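Local coordinates for OmpA family protein (Klebsiella pneumoniae subsp. pneumoniae, PDB 7RJJ) that probably binds peptidoglycan through this OmpA-like domain, one part of a longer membrane protein, and here holds D-alanine in its pocket, at residues G49-V54 against K58-L63; A98-P103 against A107-V112. All coordinates share one frame; numbering follows the deposited sequence.

Contact 1. Residues G49-V54 against K58-L63; sequences GHTDSV and KANQLL. With DAL (D-alanine), chain C.
In the D-alanine pocket of this OmpA-like domain, Asn60 on helix 57-77 reaches across to Val54 and Thr51 in the loop that follows strand 43-49. Its CG lies beside its own backbone N (chi1 -74°), which carries the amide over the loop. ND2 donates to Val54 O at 2.9 Å, fairly straight (161°) and with the acceptor in the amide plane, although the donor stands above the plane of the Val54 carbonyl. The same amide turns OD1 to the ligand, 2.9 Å from DAL N, so one flat group bridges loop and amino acid; Glu93 takes a further bond from ND2. This strand-loop-helix unit of the OmpA_C-like fold supplies five of the nine residues around the D-alanine, consistent with a site for a peptidoglycan peptide. The ligand's ammonium also bonds to Val54 O, while its carboxylate accepts from the loop backbone, Asp52 N to DAL OXT being 3.0 Å. Thr51 crosses the Asn60 side chain at a slant: OG1 sits 3.2 Å from Asn60 CB and hydrogen-bonds to Asp52 O, and CG2 lies 4.0 Å from Leu63 CG. Leu63, with CG anti to its backbone N (175°), brings CD2 to 3.5 Å from DAL O.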
# COMPACT_ATOMS: atom_id res chain seq x y z
N GLY A 49 1.90 -3.47 -2.46
CA GLY A 49 3.11 -3.20 -1.66
C GLY A 49 4.35 -3.16 -2.53
O GLY A 49 4.39 -3.83 -3.60
N HIS A 50 5.36 -2.43 -2.06
CA HIS A 50 6.64 -2.27 -2.80
C HIS A 50 7.80 -2.29 -1.80
O HIS A 50 7.56 -2.13 -0.58
CB HIS A 50 6.64 -0.94 -3.55
CG HIS A 50 5.55 -0.80 -4.56
ND1 HIS A 50 5.77 -1.04 -5.90
CD2 HIS A 50 4.27 -0.39 -4.45
CE1 HIS A 50 4.67 -0.82 -6.58
NE2 HIS A 50 3.72 -0.42 -5.71
N THR A 51 9.00 -2.47 -2.33
CA THR A 51 10.22 -2.49 -1.49
C THR A 51 11.33 -1.71 -2.20
O THR A 51 11.15 -1.39 -3.38
CB THR A 51 10.74 -3.92 -1.27
OG1 THR A 51 11.30 -4.39 -2.49
CG2 THR A 51 9.66 -4.87 -0.82
N ASP A 52 12.39 -1.37 -1.46
CA ASP A 52 13.58 -0.77 -2.10
C ASP A 52 14.33 -1.98 -2.69
O ASP A 52 13.87 -3.12 -2.47
CB ASP A 52 14.38 0.10 -1.12
CG ASP A 52 14.90 -0.65 0.09
OD1 ASP A 52 15.11 -1.87 -0.03
OD2 ASP A 52 15.09 -0.00 1.16
N SER A 53 15.43 -1.76 -3.41
CA SER A 53 16.14 -2.91 -4.04
C SER A 53 17.13 -3.57 -3.07
O SER A 53 17.90 -4.41 -3.54
CB SER A 53 16.84 -2.46 -5.29
OG SER A 53 17.82 -1.49 -4.97
N VAL A 54 17.13 -3.22 -1.78
CA VAL A 54 18.07 -3.86 -0.80
C VAL A 54 17.54 -5.26 -0.48
O VAL A 54 16.31 -5.45 -0.48
CB VAL A 54 18.27 -3.01 0.47
CG1 VAL A 54 19.05 -3.75 1.55
CG2 VAL A 54 18.94 -1.68 0.16
N LYS A 58 13.16 -12.43 -4.10
CA LYS A 58 12.07 -13.29 -3.55
C LYS A 58 11.69 -12.78 -2.16
O LYS A 58 10.48 -12.72 -1.87
CB LYS A 58 12.53 -14.76 -3.52
CG LYS A 58 11.44 -15.78 -3.22
CD LYS A 58 10.33 -15.82 -4.25
CE LYS A 58 9.32 -16.92 -4.01
NZ LYS A 58 9.94 -18.26 -4.10
N ALA A 59 12.67 -12.43 -1.34
CA ALA A 59 12.38 -11.92 0.02
C ALA A 59 11.56 -10.62 -0.09
O ALA A 59 10.55 -10.47 0.64
CB ALA A 59 13.66 -11.71 0.79
N ASN A 60 11.95 -9.75 -1.02
CA ASN A 60 11.25 -8.46 -1.23
C ASN A 60 9.83 -8.73 -1.73
O ASN A 60 8.94 -7.97 -1.36
CB ASN A 60 12.05 -7.53 -2.14
CG ASN A 60 13.25 -6.93 -1.44
OD1 ASN A 60 13.20 -6.66 -0.23
ND2 ASN A 60 14.32 -6.70 -2.17
N GLN A 61 9.61 -9.79 -2.51
CA GLN A 61 8.23 -10.07 -2.97
C GLN A 61 7.34 -10.31 -1.74
O GLN A 61 6.27 -9.66 -1.63
CB GLN A 61 8.19 -11.25 -3.93
CG GLN A 61 6.79 -11.63 -4.36
CD GLN A 61 6.07 -10.49 -5.04
OE1 GLN A 61 6.68 -9.63 -5.68
NE2 GLN A 61 4.75 -10.49 -4.93
N LEU A 62 7.76 -11.22 -0.85
CA LEU A 62 6.96 -11.52 0.37
C LEU A 62 6.79 -10.25 1.20
O LEU A 62 5.66 -9.98 1.65
CB LEU A 62 7.66 -12.61 1.19
CG LEU A 62 6.96 -13.00 2.50
CD1 LEU A 62 5.58 -13.58 2.25
CD2 LEU A 62 7.80 -14.00 3.29
N LEU A 63 7.88 -9.51 1.42
CA LEU A 63 7.83 -8.26 2.21
C LEU A 63 6.82 -7.28 1.60
O LEU A 63 6.02 -6.72 2.38
CB LEU A 63 9.22 -7.62 2.23
CG LEU A 63 9.31 -6.26 2.91
CD1 LEU A 63 8.72 -6.31 4.31
CD2 LEU A 63 10.74 -5.75 2.94
N DAL C . 14.41 -4.15 0.50
CA DAL C . 14.36 -3.69 1.92
CB DAL C . 14.61 -4.86 2.85
C DAL C . 13.00 -3.03 2.20
O DAL C . 12.62 -2.84 3.35
OXT DAL C . 12.27 -2.64 1.29

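Contact 2. Residues A98-P103 against A107-V112; sequences ATNDTP and ALNRRV. With DAL (D-alanine), chain C.
Asn109, in the last turn of helix 103-109, turns its side chain onto Ala98 and Asn100 of the loop leading into that helix. Its CB points at the loop and comes near Asn100 OD1, at 4.1 Å. From there CG runs beside the backbone N (chi1 -70°), which lays the amide against the backbone of Ala98, with CG 3.5 Å from Ala98 O. At the tip the two ends divide the work. OD1 accepts from Ala98 N at 2.9 Å, the donor tilted modestly from the carbonyl plane, and it also takes a bond from Ile97 N. ND2 gives one hydrogen to Ala98 O at 2.8 Å, nearly in the Asn109 amide plane and reasonably straight (162°), though ND2 stands well above the plane of the Ala98 carbonyl; the other goes to Asn100 OD1 at 2.9 Å. That second bond arrives well above the plane of the Asn100 amide, the two amides being turned 58° apart. Both ends of this buried amide are thus satisfied, and two backbone N-H groups at OD1 and the Ala98 carbonyl at ND2 fix which way round it lies. The loop enters the helix through an N-cap, Thr102 OG1 accepting from Gly105 N, and the first turn closes with Ala107 N bonded to Pro103 O. An ST turn at Thr99 shapes the bend before it. Beside the polar grip, Ala98 CB rests on Leu108 CB at 3.8 Å. Just past the helix, Arg110 runs its aliphatic chain along the D-alanine carboxylate, CD lying 3.3 Å from DAL O.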
# COMPACT_ATOMS: atom_id res chain seq x y z
N ALA A 98 11.48 6.19 -6.72
CA ALA A 98 12.65 7.03 -6.40
C ALA A 98 13.93 6.23 -6.57
O ALA A 98 13.87 4.99 -6.64
CB ALA A 98 12.53 7.56 -4.98
N THR A 99 15.06 6.93 -6.65
CA THR A 99 16.37 6.25 -6.79
C THR A 99 16.58 5.34 -5.58
O THR A 99 16.01 5.65 -4.49
CB THR A 99 17.52 7.27 -6.93
OG1 THR A 99 18.75 6.56 -7.01
CG2 THR A 99 17.59 8.24 -5.77
N ASN A 100 17.27 4.21 -5.79
CA ASN A 100 17.68 3.34 -4.66
C ASN A 100 19.13 3.70 -4.31
O ASN A 100 19.72 3.01 -3.47
CB ASN A 100 17.52 1.85 -4.99
CG ASN A 100 16.09 1.38 -4.85
OD1 ASN A 100 15.51 1.51 -3.76
ND2 ASN A 100 15.53 0.84 -5.91
N ASP A 101 19.65 4.78 -4.91
CA ASP A 101 21.06 5.22 -4.67
C ASP A 101 21.19 6.12 -3.43
O ASP A 101 22.32 6.52 -3.16
CB ASP A 101 21.65 5.93 -5.89
CG ASP A 101 22.13 4.96 -6.97
OD1 ASP A 101 22.31 3.75 -6.66
OD2 ASP A 101 22.37 5.44 -8.11
N THR A 102 20.09 6.45 -2.75
CA THR A 102 20.17 7.29 -1.52
C THR A 102 19.21 6.73 -0.47
O THR A 102 18.25 6.03 -0.81
CB THR A 102 19.81 8.76 -1.79
OG1 THR A 102 18.42 8.82 -2.11
CG2 THR A 102 20.64 9.39 -2.89
N PRO A 103 19.46 7.00 0.83
CA PRO A 103 18.56 6.56 1.89
C PRO A 103 17.16 7.17 1.74
O PRO A 103 16.21 6.46 1.98
CB PRO A 103 19.24 7.04 3.18
CG PRO A 103 20.69 7.21 2.80
CD PRO A 103 20.66 7.66 1.35
N ALA A 107 13.83 5.02 1.11
CA ALA A 107 12.69 5.13 2.06
C ALA A 107 11.40 5.39 1.27
O ALA A 107 10.35 4.85 1.68
CB ALA A 107 12.93 6.21 3.08
N LEU A 108 11.49 6.16 0.19
CA LEU A 108 10.28 6.44 -0.64
C LEU A 108 9.80 5.16 -1.32
O LEU A 108 8.57 4.99 -1.45
CB LEU A 108 10.60 7.53 -1.68
CG LEU A 108 10.61 8.97 -1.16
CD1 LEU A 108 11.17 9.92 -2.21
CD2 LEU A 108 9.21 9.41 -0.74
N ASN A 109 10.73 4.27 -1.69
CA ASN A 109 10.36 3.02 -2.41
C ASN A 109 9.65 2.03 -1.47
O ASN A 109 8.84 1.21 -1.97
CB ASN A 109 11.58 2.41 -3.10
CG ASN A 109 12.04 3.23 -4.29
OD1 ASN A 109 11.21 3.84 -4.99
ND2 ASN A 109 13.34 3.24 -4.54
N ARG A 110 9.98 2.05 -0.17
CA ARG A 110 9.30 1.18 0.82
C ARG A 110 7.90 1.76 1.00
O ARG A 110 7.73 2.63 1.87
CB ARG A 110 10.12 1.14 2.12
CG ARG A 110 11.55 0.66 1.93
CD ARG A 110 12.28 0.45 3.25
NE ARG A 110 12.52 1.66 4.02
CZ ARG A 110 13.65 2.38 4.01
NH1 ARG A 110 14.66 2.04 3.24
NH2 ARG A 110 13.76 3.46 4.77
N ARG A 111 6.92 1.26 0.24
CA ARG A 111 5.62 1.96 0.28
C ARG A 111 4.46 1.06 -0.15
O ARG A 111 4.68 -0.09 -0.57
CB ARG A 111 5.72 3.11 -0.73
CG ARG A 111 5.69 2.63 -2.17
CD ARG A 111 6.14 3.67 -3.17
NE ARG A 111 5.77 3.27 -4.53
CZ ARG A 111 6.49 2.48 -5.31
NH1 ARG A 111 7.64 1.98 -4.88
NH2 ARG A 111 6.05 2.19 -6.52
N VAL A 112 3.26 1.61 -0.03
CA VAL A 112 2.02 0.95 -0.52
C VAL A 112 1.28 1.96 -1.41
O VAL A 112 1.29 3.16 -1.08
CB VAL A 112 1.15 0.43 0.64
CG1 VAL A 112 -0.30 0.27 0.23
CG2 VAL A 112 1.72 -0.85 1.23
N DAL C . 14.41 -4.15 0.50
CA DAL C . 14.36 -3.69 1.92
CB DAL C . 14.61 -4.86 2.85
C DAL C . 13.00 -3.03 2.20
O DAL C . 12.62 -2.84 3.35
OXT DAL C . 12.27 -2.64 1.29

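Overall arrangement
Contact 1 closes before contact 2 opens along the chain, yet their centres lie about 11 Å apart. Strand 43-49 leads into residues 49-54, and residues 107-112 lead into its antiparallel sheet neighbour, strand 112-117, so both contacts sit at the same end of the mixed sheet. They touch directly: His50 N probably hydrogen-bonds to Arg111 O, and Asp52 OD2 forms a salt bridge with Arg110 NH1. Asp52 also packs on Asn100. Helix 57-77 and Arg110, just past helix 103-109, both contribute to the D-alanine pocket, which Thr17, Gly18 and Arg67 help complete, consistent with recognition of a peptidoglycan peptide by this domain.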